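Local coordinates for protein dephospho-CoA kinase (Mycobacterium paratuberculosis, PDB 6N39) that probably phosphorylates the 3'-hydroxyl of dephospho-CoA with ATP, the last step of coenzyme A biosynthesis, at residues A[56-61]-A[90-95]. Residues are numbered along the deposited sequence; the frame is centred on the assembly and turned at random.
Sequences ALVEAF and TLNGIV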
loop_
_atom_site.group_PDB
_atom_site.type_symbol
_atom_site.label_atom_id
_atom_site.label_comp_id
_atom_site.label_asym_id
_atom_site.label_seq_id
_atom_site.Cartn_x
_atom_site.Cartn_y
_atom_site.Cartn_z
ATOM N N ALA A 56 0.090 -34.587 17.861
ATOM C CA ALA A 56 -0.470 -34.936 16.560
ATOM C C ALA A 56 0.625 -35.332 15.573
ATOM O O ALA A 56 0.486 -36.322 14.843
ATOM C CB ALA A 56 -1.296 -33.772 16.009
ATOM N N LEU A 57 1.727 -34.577 15.545
ATOM C CA LEU A 57 2.814 -34.895 14.625
ATOM C C LEU A 57 3.506 -36.202 15.000
ATOM O O LEU A 57 4.010 -36.909 14.120
ATOM C CB LEU A 57 3.827 -33.753 14.594
ATOM C CG LEU A 57 3.307 -32.367 14.208
ATOM C CD1 LEU A 57 4.205 -31.313 14.825
ATOM C CD2 LEU A 57 3.246 -32.198 12.695
ATOM N N VAL A 58 3.546 -36.533 16.293
ATOM C CA VAL A 58 4.116 -37.808 16.713
ATOM C C VAL A 58 3.329 -38.962 16.106
ATOM O O VAL A 58 3.905 -39.961 15.658
ATOM C CB VAL A 58 4.162 -37.894 18.250
ATOM N N GLU A 59 1.999 -38.837 16.068
ATOM C CA GLU A 59 1.175 -39.874 15.456
ATOM C C GLU A 59 1.466 -40.002 13.967
ATOM O O GLU A 59 1.605 -41.116 13.444
ATOM C CB GLU A 59 -0.307 -39.572 15.689
ATOM N N ALA A 60 1.585 -38.873 13.271
ATOM C CA ALA A 60 1.744 -38.879 11.821
ATOM C C ALA A 60 3.143 -39.276 11.362
ATOM O O ALA A 60 3.306 -39.660 10.197
ATOM C CB ALA A 60 1.398 -37.500 11.251
ATOM N N PHE A 61 4.154 -39.189 12.233
ATOM C CA PHE A 61 5.525 -39.436 11.803
ATOM C C PHE A 61 6.343 -40.314 12.745
ATOM O O PHE A 61 7.500 -40.609 12.424
ATOM C CB PHE A 61 6.262 -38.099 11.595
ATOM C CG PHE A 61 5.595 -37.179 10.607
ATOM C CD1 PHE A 61 5.554 -37.500 9.257
ATOM C CD2 PHE A 61 5.018 -35.986 11.026
ATOM C CE1 PHE A 61 4.940 -36.652 8.343
ATOM C CE2 PHE A 61 4.406 -35.132 10.119
ATOM C CZ PHE A 61 4.366 -35.464 8.776
ATOM N N THR A 90 0.687 -33.284 5.096
ATOM C CA THR A 90 0.238 -33.711 6.424
ATOM C C THR A 90 0.708 -32.736 7.499
ATOM O O THR A 90 -0.075 -32.296 8.358
ATOM C CB THR A 90 0.755 -35.120 6.724
ATOM O OG1 THR A 90 0.223 -36.047 5.767
ATOM C CG2 THR A 90 0.357 -35.550 8.134
ATOM N N LEU A 91 1.996 -32.387 7.454
ATOM C CA LEU A 91 2.573 -31.430 8.391
ATOM C C LEU A 91 1.808 -30.112 8.390
ATOM O O LEU A 91 1.419 -29.614 9.450
ATOM C CB LEU A 91 4.045 -31.207 8.037
ATOM C CG LEU A 91 4.769 -29.996 8.616
ATOM C CD1 LEU A 91 4.897 -30.127 10.123
ATOM C CD2 LEU A 91 6.136 -29.850 7.959
ATOM N N ASN A 92 1.583 -29.536 7.203
ATOM C CA ASN A 92 0.856 -28.271 7.117
ATOM C C ASN A 92 -0.570 -28.413 7.637
ATOM O O ASN A 92 -1.049 -27.554 8.379
ATOM C CB ASN A 92 0.840 -27.757 5.677
ATOM C CG ASN A 92 2.202 -27.288 5.202
ATOM O OD1 ASN A 92 3.177 -27.298 5.956
ATOM N ND2 ASN A 92 2.276 -26.881 3.937
ATOM N N GLY A 93 -1.268 -29.485 7.255
ATOM C CA GLY A 93 -2.617 -29.685 7.760
ATOM C C GLY A 93 -2.670 -29.744 9.271
ATOM O O GLY A 93 -3.689 -29.393 9.877
ATOM N N ILE A 94 -1.579 -30.182 9.900
ATOM C CA ILE A 94 -1.523 -30.173 11.361
ATOM C C ILE A 94 -1.215 -28.776 11.890
ATOM O O ILE A 94 -1.895 -28.270 12.792
ATOM C CB ILE A 94 -0.491 -31.198 11.861
ATOM C CG1 ILE A 94 -1.007 -32.619 11.646
ATOM C CG2 ILE A 94 -0.162 -30.937 13.328
ATOM C CD1 ILE A 94 -0.052 -33.694 12.124
ATOM N N VAL A 95 -0.196 -28.126 11.329
ATOM C CA VAL A 95 0.394 -26.959 11.980
ATOM C C VAL A 95 -0.370 -25.683 11.639
ATOM O O VAL A 95 -0.619 -24.846 12.515
ATOM C CB VAL A 95 1.883 -26.843 11.604
ATOM C CG1 VAL A 95 2.452 -25.495 12.051
ATOM C CG2 VAL A 95 2.670 -27.984 12.223
#
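The ring of Phe61 reaches across to Thr90 and Leu91 with its far end. Its CZ lies 4.1 Å from Leu91 N, which sits at the ring edge near the ring plane. Thr90 CG2 meets the same CZ obliquely. On one face, CB of the preceding residue, Ala60, stands 3.9 Å above the ring plane, nearer the ring's border than its centre. The side chains of Phe61 and Thr90 point opposite ways as they pass. With OG1 beside the backbone N (chi1 -62°), CG2 of Thr90 is turned anti to that N and packs on Ala60 CB at 3.8 Å.

Further along, Leu57 and Ile94 bury the most surface of any residues here. Leu57 CD2 rests against both branches of Ile94, 3.7 Å from CD1 and 3.7 Å from CG2. It also touches Leu91 CD1 at 3.7 Å, and Val95 CG2 lies a little farther off. The side chain of Ile94 is extended (chi2 -180°), which carries CD1 over to helix 52-61. There CD1 approaches Ala56 O at 3.8 Å and borders the methyl groups of Ala56 and Ala60. No hydrogen bond crosses between the segments, so the contact is apolar packing. Thr90 OG1 makes a weak hydrogen bond to Ala86 O, just ahead of helix 87-109.

The two segments run nearly antiparallel, at 163°, with axes 10.4 Å apart. This is a surface contact in the kinase part of the chain, away from the predicted ATP-binding residues. It joins the short helix 52-61 to the early turns of the long helix 87-109. Helix 74-83 packs against both, with Leu77 touching Phe61 and Leu91, and Ala81 touching Leu91.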